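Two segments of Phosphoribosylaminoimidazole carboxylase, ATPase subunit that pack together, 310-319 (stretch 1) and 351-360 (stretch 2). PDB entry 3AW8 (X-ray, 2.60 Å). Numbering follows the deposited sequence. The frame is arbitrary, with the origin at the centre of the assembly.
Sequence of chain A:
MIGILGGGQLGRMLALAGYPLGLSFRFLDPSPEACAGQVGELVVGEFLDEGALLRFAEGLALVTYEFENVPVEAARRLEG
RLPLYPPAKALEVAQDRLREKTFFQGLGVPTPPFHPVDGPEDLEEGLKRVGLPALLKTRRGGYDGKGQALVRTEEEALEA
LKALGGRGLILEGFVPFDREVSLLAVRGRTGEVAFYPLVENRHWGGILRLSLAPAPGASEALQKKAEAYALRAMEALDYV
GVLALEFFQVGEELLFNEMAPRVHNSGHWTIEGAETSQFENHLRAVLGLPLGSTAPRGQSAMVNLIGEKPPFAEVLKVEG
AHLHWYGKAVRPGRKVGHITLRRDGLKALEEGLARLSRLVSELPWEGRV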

# COMPACT_ATOMS: atom_id res chain seq x y z
N PRO A 310 3.45 -18.69 -8.80
CA PRO A 310 3.59 -18.35 -10.22
C PRO A 310 4.90 -17.63 -10.45
O PRO A 310 5.52 -17.15 -9.51
N PRO A 311 5.36 -17.57 -11.72
CA PRO A 311 6.62 -16.87 -12.05
C PRO A 311 6.40 -15.35 -12.00
O PRO A 311 5.74 -14.78 -12.88
N PHE A 312 6.95 -14.69 -10.98
CA PHE A 312 6.77 -13.25 -10.80
C PHE A 312 6.98 -12.38 -12.02
O PHE A 312 6.18 -11.49 -12.29
N ALA A 313 8.05 -12.64 -12.76
CA ALA A 313 8.32 -11.85 -13.95
C ALA A 313 7.14 -11.97 -14.92
O ALA A 313 6.75 -11.00 -15.56
N GLU A 314 6.56 -13.16 -14.99
CA GLU A 314 5.45 -13.38 -15.90
C GLU A 314 4.15 -12.69 -15.51
O GLU A 314 3.39 -12.27 -16.38
N VAL A 315 3.87 -12.58 -14.21
CA VAL A 315 2.64 -11.91 -13.80
C VAL A 315 2.86 -10.40 -13.84
O VAL A 315 1.95 -9.63 -14.13
N LEU A 316 4.09 -9.96 -13.58
CA LEU A 316 4.39 -8.54 -13.62
C LEU A 316 4.42 -7.97 -15.04
O LEU A 316 4.39 -6.76 -15.23
N LYS A 317 4.49 -8.84 -16.05
CA LYS A 317 4.49 -8.39 -17.44
C LYS A 317 3.10 -7.91 -17.83
O LYS A 317 2.95 -7.18 -18.80
N VAL A 318 2.09 -8.34 -17.07
CA VAL A 318 0.71 -7.95 -17.33
C VAL A 318 0.48 -6.61 -16.62
O VAL A 318 0.73 -6.50 -15.42
N GLU A 319 0.02 -5.60 -17.35
CA GLU A 319 -0.20 -4.32 -16.71
C GLU A 319 -1.54 -4.31 -16.02
O GLU A 319 -2.47 -5.00 -16.45
N GLU A 351 -9.22 -9.20 -20.87
CA GLU A 351 -8.06 -9.55 -21.68
C GLU A 351 -6.86 -9.88 -20.79
O GLU A 351 -6.07 -10.78 -21.10
N GLY A 352 -6.72 -9.14 -19.70
CA GLY A 352 -5.62 -9.39 -18.78
C GLY A 352 -5.87 -10.68 -18.01
O GLY A 352 -4.96 -11.48 -17.78
N LEU A 353 -7.13 -10.89 -17.63
CA LEU A 353 -7.52 -12.08 -16.90
C LEU A 353 -7.14 -13.32 -17.73
O LEU A 353 -6.79 -14.37 -17.18
N ALA A 354 -7.22 -13.18 -19.05
CA ALA A 354 -6.87 -14.26 -19.97
C ALA A 354 -5.38 -14.57 -19.84
O ALA A 354 -4.97 -15.74 -19.82
N ARG A 355 -4.58 -13.52 -19.74
CA ARG A 355 -3.13 -13.64 -19.59
C ARG A 355 -2.74 -14.32 -18.29
O ARG A 355 -1.84 -15.17 -18.27
N LEU A 356 -3.40 -13.94 -17.21
CA LEU A 356 -3.12 -14.50 -15.90
C LEU A 356 -3.63 -15.94 -15.72
O LEU A 356 -2.98 -16.75 -15.06
N SER A 357 -4.77 -16.27 -16.32
CA SER A 357 -5.31 -17.62 -16.18
C SER A 357 -4.32 -18.68 -16.67
O SER A 357 -4.39 -19.84 -16.26
N ARG A 358 -3.40 -18.28 -17.54
CA ARG A 358 -2.41 -19.21 -18.08
C ARG A 358 -1.27 -19.39 -17.09
O ARG A 358 -0.38 -20.22 -17.29
N LEU A 359 -1.30 -18.60 -16.02
CA LEU A 359 -0.26 -18.66 -15.00
C LEU A 359 -0.72 -19.34 -13.71
O LEU A 359 0.10 -19.77 -12.91
N VAL A 360 -2.03 -19.45 -13.54
CA VAL A 360 -2.61 -20.07 -12.34
C VAL A 360 -3.45 -21.29 -12.66
O VAL A 360 -4.29 -21.26 -13.56

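The contact between these two stretches is a small, essentially apolar packing of one short helix and its flanking residues against the last turns of another, with no hydrogen bond crossing it. It illustrates a general principle: when few side chains meet, a few leucines and valines, whether they point inward or sideways, can supply most of the buried surface, and neighbours close the margins.

Leu-359, just past the helix of stretch 2, contributes the largest covered area. Its CA-to-CB bond points toward stretch 1, and its m,t rotamer (chi1 -62°, chi2 172°) spreads the two methyls over different neighbours. CD2 lies 3.5 Å from CG of Glu-314 and 4.1 Å from CG of Pro-311, the N-cap residue, while CD1 approaches CA of Val-315 at 3.9 Å. Glu-314 thus contributes the aliphatic part of its side chain; its carboxylate lies farther from Leu-359. Pro-310 also points inward, bringing its CB to 4.1 Å from the carbonyl O of Leu-359.

Val-318, in the t rotamer, is the counterpart on stretch 1. Its CG2 sits 3.9 Å from CD2 of Leu-356, a leucine that leaves its backbone sideways yet, as m,t, carries its end nearer to stretch 1. The same CD2 reaches CB of Val-315 at 4.2 Å, so Leu-356 bridges the two valines. The other methyl, CG1 of Val-318, lies 4.3 Å from CA of Gly-352. Gly-352 has no side chain to offer here, so its backbone makes the contact; CA of Val-318 and CA of Gly-352 are 6.7 Å apart.

Arg-355 covers the margin. Its chi1 to chi3 are all m, folding the chain so that CG2 of Val-318 lies over one guanidinium face, 3.8 Å from NH2. The carbonyl O of Lys-317 lies at the guanidinium edge, 3.6 Å from NH2, near without hydrogen bonding.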

# COMPACT_ATOMS: atom_id res chain seq x y z
CB PRO A 310 2.40 -17.44 -10.47
CG PRO A 310 2.33 -16.68 -9.16
CD PRO A 310 2.48 -17.80 -8.14
CB PRO A 311 6.93 -17.39 -13.45
CG PRO A 311 5.56 -17.68 -14.02
CD PRO A 311 4.86 -18.34 -12.87
CB PHE A 312 7.66 -12.72 -9.67
CG PHE A 312 7.19 -13.12 -8.29
CD1 PHE A 312 7.80 -12.58 -7.17
CD2 PHE A 312 6.17 -14.05 -8.13
CE1 PHE A 312 7.40 -12.97 -5.89
CE2 PHE A 312 5.76 -14.44 -6.86
CZ PHE A 312 6.37 -13.90 -5.74
CB ALA A 313 9.60 -12.32 -14.62
CB GLU A 314 5.21 -14.88 -16.07
CG GLU A 314 4.85 -15.25 -17.50
CD GLU A 314 5.97 -14.91 -18.48
OE1 GLU A 314 5.69 -14.80 -19.69
OE2 GLU A 314 7.13 -14.75 -18.03
CB VAL A 315 2.17 -12.38 -12.36
CG1 VAL A 315 3.13 -13.40 -11.79
CG2 VAL A 315 2.01 -11.19 -11.41
CB LEU A 316 5.73 -8.28 -12.91
CG LEU A 316 5.77 -8.13 -11.38
CD1 LEU A 316 4.45 -8.53 -10.75
CD2 LEU A 316 6.92 -8.97 -10.84
CB LYS A 317 4.91 -9.51 -18.40
CG LYS A 317 6.39 -9.86 -18.35
CD LYS A 317 6.75 -10.95 -19.34
CE LYS A 317 8.13 -11.56 -19.06
NZ LYS A 317 9.23 -10.54 -19.08
CB VAL A 318 -0.28 -8.97 -16.75
CG1 VAL A 318 -1.69 -8.59 -17.15
CG2 VAL A 318 0.06 -10.36 -17.23
CB GLU A 319 -0.10 -3.17 -17.71
CG GLU A 319 -0.93 -3.32 -18.97
CD GLU A 319 -0.85 -2.09 -19.86
OE1 GLU A 319 0.28 -1.63 -20.14
OE2 GLU A 319 -1.92 -1.58 -20.28
CB GLU A 351 -7.73 -8.40 -22.63
CG GLU A 351 -7.03 -8.82 -23.92
CD GLU A 351 -7.38 -7.90 -25.09
OE1 GLU A 351 -7.12 -6.68 -25.00
OE2 GLU A 351 -7.92 -8.40 -26.11
CB LEU A 353 -9.03 -12.06 -16.65
CG LEU A 353 -9.51 -12.28 -15.21
CD1 LEU A 353 -11.02 -12.11 -15.16
CD2 LEU A 353 -9.10 -13.66 -14.72
CB ALA A 354 -7.19 -13.84 -21.40
CB ARG A 355 -2.49 -12.26 -19.64
CG ARG A 355 -2.46 -11.64 -21.01
CD ARG A 355 -1.24 -12.12 -21.77
NE ARG A 355 0.00 -11.52 -21.28
CZ ARG A 355 0.22 -10.21 -21.17
NH1 ARG A 355 -0.73 -9.34 -21.50
NH2 ARG A 355 1.41 -9.76 -20.76
CB LEU A 356 -3.69 -13.60 -14.80
CG LEU A 356 -3.07 -12.20 -14.70
CD1 LEU A 356 -3.87 -11.35 -13.74
CD2 LEU A 356 -1.62 -12.29 -14.27
CB SER A 357 -6.63 -17.76 -16.93
OG SER A 357 -6.43 -17.57 -18.32
CB ARG A 358 -1.86 -18.68 -19.41
CG ARG A 358 -2.92 -18.39 -20.45
CD ARG A 358 -2.32 -17.70 -21.67
NE ARG A 358 -3.35 -17.21 -22.58
CZ ARG A 358 -3.15 -16.25 -23.47
NH1 ARG A 358 -1.96 -15.67 -23.59
NH2 ARG A 358 -4.15 -15.84 -24.24
CB LEU A 359 0.22 -17.24 -14.69
CG LEU A 359 0.86 -16.49 -15.87
CD1 LEU A 359 1.11 -15.04 -15.49
CD2 LEU A 359 2.16 -17.19 -16.25
CB VAL A 360 -3.51 -19.07 -11.60
CG1 VAL A 360 -4.12 -19.72 -10.39
CG2 VAL A 360 -2.71 -17.85 -11.20